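Local coordinates for flavin prenyltransferase PAD1, mitochondrial (Aspergillus niger, PDB 6QLG), which probably makes the prenylated FMN cofactor of ferulic acid decarboxylase by joining a dimethylallyl group to the flavin N5 and C6 atoms, at residues B[41-46]-B[119-124]; B[115-120]-B[152-157]. All coordinates share one frame; numbering follows the deposited sequence.

Contact 1: residues B[41-46]-B[119-124]; sequences RRIVVA and GMIVVP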
ATOM      1  N   ARG B  41     -16.224 -32.477  20.703  1.00 40.54           N
ATOM      2  CA  ARG B  41     -15.784 -31.417  19.809  1.00 44.32           C
ATOM      3  C   ARG B  41     -16.604 -31.432  18.525  1.00 40.49           C
ATOM      4  O   ARG B  41     -16.925 -32.495  17.986  1.00 37.21           O
ATOM      5  CB  ARG B  41     -14.297 -31.575  19.492  1.00 46.24           C
ATOM      6  CG  ARG B  41     -13.426 -31.813  20.717  1.00 59.02           C
ATOM      7  CD  ARG B  41     -11.945 -31.850  20.359  1.00 61.61           C
ATOM      8  NE  ARG B  41     -11.583 -30.813  19.396  1.00 64.99           N
ATOM      9  CZ  ARG B  41     -10.355 -30.634  18.917  1.00 60.35           C
ATOM     10  NH1 ARG B  41      -9.366 -31.426  19.312  1.00 55.96           N
ATOM     11  NH2 ARG B  41     -10.115 -29.667  18.042  1.00 49.00           N
ATOM     12  N   ARG B  42     -16.952 -30.242  18.041  1.00 38.50           N
ATOM     13  CA  ARG B  42     -17.726 -30.075  16.818  1.00 33.07           C
ATOM     14  C   ARG B  42     -16.847 -29.461  15.740  1.00 33.42           C
ATOM     15  O   ARG B  42     -16.179 -28.450  15.982  1.00 32.10           O
ATOM     16  CB  ARG B  42     -18.947 -29.184  17.049  1.00 34.98           C
ATOM     17  CG  ARG B  42     -20.027 -29.769  17.935  1.00 37.70           C
ATOM     18  CD  ARG B  42     -20.905 -28.649  18.462  1.00 41.95           C
ATOM     19  NE  ARG B  42     -22.245 -29.091  18.831  1.00 46.71           N
ATOM     20  CZ  ARG B  42     -23.163 -28.295  19.371  1.00 53.23           C
ATOM     21  NH1 ARG B  42     -22.884 -27.017  19.598  1.00 39.75           N
ATOM     22  NH2 ARG B  42     -24.360 -28.773  19.680  1.00 49.00           N
ATOM     23  N   ILE B  43     -16.857 -30.060  14.552  1.00 25.94           N
ATOM     24  CA  ILE B  43     -16.137 -29.533  13.401  1.00 26.46           C
ATOM     25  C   ILE B  43     -17.083 -29.513  12.210  1.00 27.40           C
ATOM     26  O   ILE B  43     -17.715 -30.529  11.895  1.00 27.38           O
ATOM     27  CB  ILE B  43     -14.874 -30.356  13.080  1.00 29.19           C
ATOM     28  CG1 ILE B  43     -13.794 -30.101  14.133  1.00 27.53           C
ATOM     29  CG2 ILE B  43     -14.352 -30.019  11.688  1.00 27.30           C
ATOM     30  CD1 ILE B  43     -12.436 -30.658  13.761  1.00 33.40           C
ATOM     31  N   VAL B  44     -17.193 -28.358  11.562  1.00 23.22           N
ATOM     32  CA  VAL B  44     -17.979 -28.237  10.340  1.00 21.37           C
ATOM     33  C   VAL B  44     -17.130 -28.701   9.165  1.00 24.64           C
ATOM     34  O   VAL B  44     -16.001 -28.233   8.975  1.00 26.01           O
ATOM     35  CB  VAL B  44     -18.462 -26.793  10.140  1.00 24.40           C
ATOM     36  CG1 VAL B  44     -19.232 -26.669   8.833  1.00 20.81           C
ATOM     37  CG2 VAL B  44     -19.318 -26.345  11.317  1.00 22.85           C
ATOM     38  N   VAL B  45     -17.668 -29.628   8.379  1.00 21.00           N
ATOM     39  CA  VAL B  45     -17.005 -30.144   7.188  1.00 20.98           C
ATOM     40  C   VAL B  45     -17.804 -29.671   5.983  1.00 25.15           C
ATOM     41  O   VAL B  45     -18.965 -30.057   5.805  1.00 24.53           O
ATOM     42  CB  VAL B  45     -16.890 -31.674   7.212  1.00 24.51           C
ATOM     43  CG1 VAL B  45     -16.185 -32.169   5.957  1.00 21.04           C
ATOM     44  CG2 VAL B  45     -16.160 -32.133   8.468  1.00 20.67           C
ATOM     45  N   ALA B  46     -17.190 -28.835   5.153  1.00 20.32           N
ATOM     46  CA  ALA B  46     -17.828 -28.310   3.956  1.00 19.54           C
ATOM     47  C   ALA B  46     -17.118 -28.853   2.725  1.00 22.63           C
ATOM     48  O   ALA B  46     -15.886 -28.823   2.649  1.00 22.93           O
ATOM     49  CB  ALA B  46     -17.814 -26.780   3.949  1.00 16.86           C
ATOM     50  N   GLY B 119     -14.152 -25.450  14.930  1.00 28.55           N
ATOM     51  CA  GLY B 119     -13.515 -25.088  13.682  1.00 28.99           C
ATOM     52  C   GLY B 119     -14.288 -25.604  12.489  1.00 25.95           C
ATOM     53  O   GLY B 119     -15.336 -26.239  12.612  1.00 30.61           O
ATOM     54  N   MET B 120     -13.726 -25.317  11.319  1.00 24.90           N
ATOM     55  CA  MET B 120     -14.355 -25.631  10.049  1.00 21.82           C
ATOM     56  C   MET B 120     -13.266 -25.928   9.036  1.00 22.77           C
ATOM     57  O   MET B 120     -12.230 -25.257   9.017  1.00 24.25           O
ATOM     58  CB  MET B 120     -15.234 -24.469   9.573  1.00 23.37           C
ATOM     59  CG  MET B 120     -15.772 -24.602   8.158  1.00 19.69           C
ATOM     60  SD  MET B 120     -16.884 -23.239   7.759  1.00 21.90           S
ATOM     61  CE  MET B 120     -17.670 -23.858   6.272  1.00 17.88           C
ATOM     62  N   ILE B 121     -13.493 -26.940   8.203  1.00 21.68           N
ATOM     63  CA  ILE B 121     -12.590 -27.259   7.107  1.00 19.94           C
ATOM     64  C   ILE B 121     -13.404 -27.364   5.826  1.00 19.38           C
ATOM     65  O   ILE B 121     -14.417 -28.072   5.780  1.00 21.14           O
ATOM     66  CB  ILE B 121     -11.787 -28.552   7.369  1.00 17.98           C
ATOM     67  CG1 ILE B 121     -10.889 -28.873   6.171  1.00 19.77           C
ATOM     68  CG2 ILE B 121     -12.711 -29.720   7.715  1.00 20.37           C
ATOM     69  CD1 ILE B 121      -9.828 -29.922   6.455  1.00 22.40           C
ATOM     70  N   VAL B 122     -12.980 -26.633   4.799  1.00 18.55           N
ATOM     71  CA  VAL B 122     -13.577 -26.703   3.471  1.00 17.27           C
ATOM     72  C   VAL B 122     -12.672 -27.590   2.628  1.00 19.90           C
ATOM     73  O   VAL B 122     -11.548 -27.203   2.289  1.00 19.17           O
ATOM     74  CB  VAL B 122     -13.748 -25.311   2.848  1.00 20.77           C
ATOM     75  CG1 VAL B 122     -14.518 -25.406   1.539  1.00 17.78           C
ATOM     76  CG2 VAL B 122     -14.461 -24.376   3.820  1.00 14.32           C
ATOM     77  N   VAL B 123     -13.148 -28.786   2.299  1.00 18.34           N
ATOM     78  CA  VAL B 123     -12.300 -29.798   1.672  1.00 16.52           C
ATOM     79  C   VAL B 123     -13.117 -30.635   0.691  1.00 22.06           C
ATOM     80  O   VAL B 123     -14.058 -31.330   1.100  1.00 19.90           O
ATOM     81  CB  VAL B 123     -11.622 -30.679   2.736  1.00 21.59           C
ATOM     82  CG1 VAL B 123     -12.633 -31.146   3.789  1.00 18.37           C
ATOM     83  CG2 VAL B 123     -10.932 -31.868   2.084  1.00 21.25           C
ATOM     84  N   PRO B 124     -12.823 -30.576  -0.615  1.00 22.57           N
ATOM     85  CA  PRO B 124     -11.863 -29.624  -1.183  1.00 20.16           C
ATOM     86  C   PRO B 124     -12.500 -28.246  -1.326  1.00 22.53           C
ATOM     87  O   PRO B 124     -13.728 -28.145  -1.276  1.00 16.37           O
ATOM     88  CB  PRO B 124     -11.536 -30.233  -2.545  1.00 22.09           C
ATOM     89  CG  PRO B 124     -12.797 -30.943  -2.928  1.00 23.14           C
ATOM     90  CD  PRO B 124     -13.400 -31.459  -1.644  1.00 22.06           C
TER

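Contact 2: residues B[115-120]-B[152-157]; sequences FRADGM and ERRRLV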
ATOM      1  N   PHE B 115     -23.501 -20.386  18.017  1.00 42.44           N
ATOM      2  CA  PHE B 115     -23.402 -21.838  17.964  1.00 41.45           C
ATOM      3  C   PHE B 115     -21.986 -22.279  18.311  1.00 47.12           C
ATOM      4  O   PHE B 115     -21.014 -21.820  17.703  1.00 44.23           O
ATOM      5  CB  PHE B 115     -23.793 -22.341  16.575  1.00 42.21           C
ATOM      6  CG  PHE B 115     -23.730 -23.836  16.424  1.00 46.09           C
ATOM      7  CD1 PHE B 115     -24.785 -24.634  16.835  1.00 46.98           C
ATOM      8  CD2 PHE B 115     -22.620 -24.441  15.857  1.00 45.30           C
ATOM      9  CE1 PHE B 115     -24.730 -26.009  16.692  1.00 48.16           C
ATOM     10  CE2 PHE B 115     -22.559 -25.815  15.713  1.00 42.88           C
ATOM     11  CZ  PHE B 115     -23.615 -26.600  16.129  1.00 39.23           C
ATOM     12  N   ARG B 116     -21.872 -23.176  19.287  1.00 47.19           N
ATOM     13  CA  ARG B 116     -20.565 -23.630  19.740  1.00 47.20           C
ATOM     14  C   ARG B 116     -19.947 -24.575  18.717  1.00 50.53           C
ATOM     15  O   ARG B 116     -20.597 -25.517  18.253  1.00 48.48           O
ATOM     16  CB  ARG B 116     -20.692 -24.312  21.105  1.00 51.49           C
ATOM     17  CG  ARG B 116     -19.801 -25.530  21.308  1.00 52.79           C
ATOM     18  CD  ARG B 116     -20.043 -26.163  22.674  1.00 55.31           C
ATOM     19  NE  ARG B 116     -21.087 -27.184  22.635  1.00 53.86           N
ATOM     20  CZ  ARG B 116     -20.903 -28.428  22.202  1.00 53.71           C
ATOM     21  NH1 ARG B 116     -19.711 -28.814  21.770  1.00 50.92           N
ATOM     22  NH2 ARG B 116     -21.913 -29.288  22.202  1.00 55.12           N
ATOM     23  N   ALA B 117     -18.691 -24.311  18.359  1.00 45.96           N
ATOM     24  CA  ALA B 117     -17.957 -25.134  17.406  1.00 42.54           C
ATOM     25  C   ALA B 117     -16.474 -24.826  17.538  1.00 41.69           C
ATOM     26  O   ALA B 117     -16.091 -23.713  17.910  1.00 45.46           O
ATOM     27  CB  ALA B 117     -18.427 -24.894  15.966  1.00 39.47           C
ATOM     28  N   ASP B 118     -15.644 -25.821  17.227  1.00 33.70           N
ATOM     29  CA  ASP B 118     -14.200 -25.686  17.367  1.00 40.27           C
ATOM     30  C   ASP B 118     -13.489 -25.336  16.069  1.00 42.07           C
ATOM     31  O   ASP B 118     -12.313 -24.962  16.112  1.00 43.61           O
ATOM     32  CB  ASP B 118     -13.595 -26.971  17.936  1.00 43.08           C
ATOM     33  CG  ASP B 118     -14.121 -27.294  19.315  1.00 53.90           C
ATOM     34  OD1 ASP B 118     -14.418 -28.474  19.578  1.00 53.26           O
ATOM     35  OD2 ASP B 118     -14.242 -26.359  20.134  1.00 55.05           O
ATOM     36  N   GLY B 119     -14.152 -25.450  14.930  1.00 28.55           N
ATOM     37  CA  GLY B 119     -13.515 -25.088  13.682  1.00 28.99           C
ATOM     38  C   GLY B 119     -14.288 -25.604  12.489  1.00 25.95           C
ATOM     39  O   GLY B 119     -15.336 -26.239  12.612  1.00 30.61           O
ATOM     40  N   MET B 120     -13.726 -25.317  11.319  1.00 24.90           N
ATOM     41  CA  MET B 120     -14.355 -25.631  10.049  1.00 21.82           C
ATOM     42  C   MET B 120     -13.266 -25.928   9.036  1.00 22.77           C
ATOM     43  O   MET B 120     -12.230 -25.257   9.017  1.00 24.25           O
ATOM     44  CB  MET B 120     -15.234 -24.469   9.573  1.00 23.37           C
ATOM     45  CG  MET B 120     -15.772 -24.602   8.158  1.00 19.69           C
ATOM     46  SD  MET B 120     -16.884 -23.239   7.759  1.00 21.90           S
ATOM     47  CE  MET B 120     -17.670 -23.858   6.272  1.00 17.88           C
ATOM     48  N   GLU B 152     -15.546 -15.097  14.782  1.00 24.13           N
ATOM     49  CA  GLU B 152     -15.427 -15.662  16.121  1.00 24.72           C
ATOM     50  C   GLU B 152     -14.017 -16.150  16.430  1.00 26.07           C
ATOM     51  O   GLU B 152     -13.794 -16.695  17.514  1.00 27.73           O
ATOM     52  CB  GLU B 152     -16.423 -16.812  16.303  1.00 26.55           C
ATOM     53  CG  GLU B 152     -17.875 -16.432  16.031  1.00 30.34           C
ATOM     54  CD  GLU B 152     -18.421 -15.424  17.029  1.00 32.85           C
ATOM     55  OE1 GLU B 152     -17.898 -15.352  18.162  1.00 36.93           O
ATOM     56  OE2 GLU B 152     -19.381 -14.704  16.682  1.00 34.04           O
ATOM     57  N   ARG B 153     -13.074 -15.969  15.502  1.00 25.78           N
ATOM     58  CA  ARG B 153     -11.673 -16.352  15.696  1.00 22.76           C
ATOM     59  C   ARG B 153     -11.528 -17.855  15.925  1.00 28.36           C
ATOM     60  O   ARG B 153     -10.751 -18.302  16.771  1.00 28.41           O
ATOM     61  CB  ARG B 153     -11.030 -15.560  16.839  1.00 26.70           C
ATOM     62  CG  ARG B 153     -10.380 -14.247  16.405  1.00 31.38           C
ATOM     63  CD  ARG B 153     -11.412 -13.247  15.905  1.00 27.41           C
ATOM     64  NE  ARG B 153     -10.851 -11.908  15.737  1.00 30.25           N
ATOM     65  CZ  ARG B 153     -11.547 -10.853  15.323  1.00 27.56           C
ATOM     66  NH1 ARG B 153     -12.836 -10.978  15.032  1.00 22.27           N
ATOM     67  NH2 ARG B 153     -10.955  -9.672  15.200  1.00 29.40           N
ATOM     68  N   ARG B 154     -12.281 -18.643  15.164  1.00 25.79           N
ATOM     69  CA  ARG B 154     -12.167 -20.094  15.182  1.00 26.16           C
ATOM     70  C   ARG B 154     -11.342 -20.568  13.991  1.00 29.33           C
ATOM     71  O   ARG B 154     -11.261 -19.895  12.959  1.00 27.61           O
ATOM     72  CB  ARG B 154     -13.550 -20.751  15.165  1.00 26.45           C
ATOM     73  CG  ARG B 154     -14.390 -20.433  16.395  1.00 32.63           C
ATOM     74  CD  ARG B 154     -15.828 -20.900  16.239  1.00 36.89           C
ATOM     75  NE  ARG B 154     -16.703 -20.295  17.240  1.00 37.28           N
ATOM     76  CZ  ARG B 154     -18.031 -20.310  17.182  1.00 47.28           C
ATOM     77  NH1 ARG B 154     -18.649 -20.900  16.167  1.00 46.87           N
ATOM     78  NH2 ARG B 154     -18.744 -19.732  18.140  1.00 51.90           N
ATOM     79  N   ARG B 155     -10.724 -21.737  14.147  1.00 22.68           N
ATOM     80  CA  ARG B 155      -9.828 -22.264  13.126  1.00 28.43           C
ATOM     81  C   ARG B 155     -10.603 -22.606  11.858  1.00 26.03           C
ATOM     82  O   ARG B 155     -11.598 -23.336  11.901  1.00 26.62           O
ATOM     83  CB  ARG B 155      -9.090 -23.493  13.664  1.00 31.59           C
ATOM     84  CG  ARG B 155      -8.247 -24.260  12.646  1.00 31.57           C
ATOM     85  CD  ARG B 155      -7.097 -23.437  12.064  1.00 30.46           C
ATOM     86  NE  ARG B 155      -6.354 -22.671  13.063  1.00 41.15           N
ATOM     87  CZ  ARG B 155      -5.203 -23.056  13.607  1.00 46.36           C
ATOM     88  NH1 ARG B 155      -4.653 -24.213  13.261  1.00 47.81           N
ATOM     89  NH2 ARG B 155      -4.601 -22.285  14.503  1.00 40.84           N
ATOM     90  N   LEU B 156     -10.152 -22.064  10.727  1.00 23.93           N
ATOM     91  CA  LEU B 156     -10.778 -22.295   9.431  1.00 21.88           C
ATOM     92  C   LEU B 156      -9.703 -22.738   8.451  1.00 25.08           C
ATOM     93  O   LEU B 156      -8.759 -21.988   8.182  1.00 23.39           O
ATOM     94  CB  LEU B 156     -11.484 -21.034   8.919  1.00 18.85           C
ATOM     95  CG  LEU B 156     -12.004 -21.085   7.478  1.00 18.76           C
ATOM     96  CD1 LEU B 156     -13.118 -22.118   7.335  1.00 18.99           C
ATOM     97  CD2 LEU B 156     -12.481 -19.714   7.019  1.00 14.27           C
ATOM     98  N   VAL B 157      -9.849 -23.948   7.915  1.00 20.19           N
ATOM     99  CA  VAL B 157      -8.883 -24.529   6.989  1.00 21.05           C
ATOM    100  C   VAL B 157      -9.541 -24.656   5.623  1.00 22.70           C
ATOM    101  O   VAL B 157     -10.610 -25.265   5.495  1.00 22.16           O
ATOM    102  CB  VAL B 157      -8.374 -25.894   7.483  1.00 22.47           C
ATOM    103  CG1 VAL B 157      -7.439 -26.515   6.455  1.00 20.98           C
ATOM    104  CG2 VAL B 157      -7.671 -25.744   8.826  1.00 19.61           C
TER
HETATM  105  O   HOH W   1     -10.811 -23.094  16.847  1.00 30.09           O

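Contact 1: residues B[41-46]-B[119-124]
Met120 lies against Val44 and Ala46 where strands 42-46 and 119-122 run side by side, their short axes 4.7 Å apart at closest approach and 19° from parallel. Its CB lies about as near to Val44 O as to Val44 CB. With CG anti to the backbone N (chi1 171°) and the chain extended beyond it, the side chain crosses Val44 obliquely: CG lies 3.7 Å from Val44 O and 4.0 Å from Val44 CB, SD carries the chain onward, and CE ends 3.7 Å from Ala46 CB, with Val44 CG1 a little farther off. The thioether spans Val44 and Ala46, the alternate residues on this face, and Val122 CG2 adds a contact to the Ala46 methyl. Helix 141-151 covers the same face through Met149, Thr145 and Ile142. On the other face, Ile121 CG2 touches Ile43 CG2 and Val45 CG2; Leu63 of helix 53-65 packs on Ile43 and Val45, and Leu60 on Val45.

Four backbone bonds fix the parallel register. Gly119 O and Ile121 O accept from Val44 N and Ala46 N, the latter bond nearly straight (178° at the hydrogen). Val44 O and Ala46 O accept from Ile121 N and Val123 N, the last at 2.8 Å between Val123 N and Ala46 O. Met120 CA and Val122 CA make supplementary C-H...O contacts to these two carbonyls. Helices on both faces of a parallel sheet are the layout of a Rossmann-like flavoprotein. The polar groups joining the strands are backbone amides and carbonyls, whereas the side chains meeting across them are apolar, as suits a buried sheet centre.

Contact 2: residues B[115-120]-B[152-157]
Arg154 reaches alongside the 115-117 backbone as an extended rod, its CD and NE passing Ala117 O while its terminal nitrogens reach Phe115 O. CG sits anti to its own carbonyl carbon (chi1 -63°), and the straight run to NE brings CD to 3.3 Å from Ala117 O, which lies over one face of the guanidinium. At the tip, NH1 and NH2 both approach Phe115 O obliquely, at 3.0 and 3.1 Å, but the bent N-H...O angles make both bonds weak. The stronger partner of NH2 is Gly113 O, and Glu152 CG packs on the guanidinium face opposite Ala117 N.

Beyond this loop the two segments enter the parallel sheet of the Rossmann-like fold, where strands 119-125 and 155-160 are neighbours connected through helices 127-135 and 141-151. Met120 N donates to Arg155 O, and Met120 O accepts from Val157 N at 2.9 Å. On the sheet face beside those bonds the Met120 and Leu156 side chains lie side by side and point the same way, Leu156 CD1 resting 3.7 Å from Met120 CG and also touching SD. At the strand entrance, a water accepts from Arg155 N at 3.0 Å; its approach to Asp118 O is short and doubtful.

How the contacts relate
Contacts 1 and 2 are the two flanks of one strand: 119-125 has 42-47 along one edge and 155-160 along the other, and the centres of the two contacts lie 8 Å apart. Gly119 and Met120 belong to both. Further bonds probably extend the ladders, from Val122 N to Val157 O (2.8 Å) and from Asp118 N to Arg42 O (3.0 Å). Contact 1 is nearer the flavin site at the C-terminal end of the strands: the Val122 side chain is about 7 Å from bound FMN and about 4 Å from that of Thr129, an FMN-binding residue. In contact 2 Met120 is about 11 Å from FMN, and Phe115 lies about 8 Å from dimethylallyl diphosphate at a separate site.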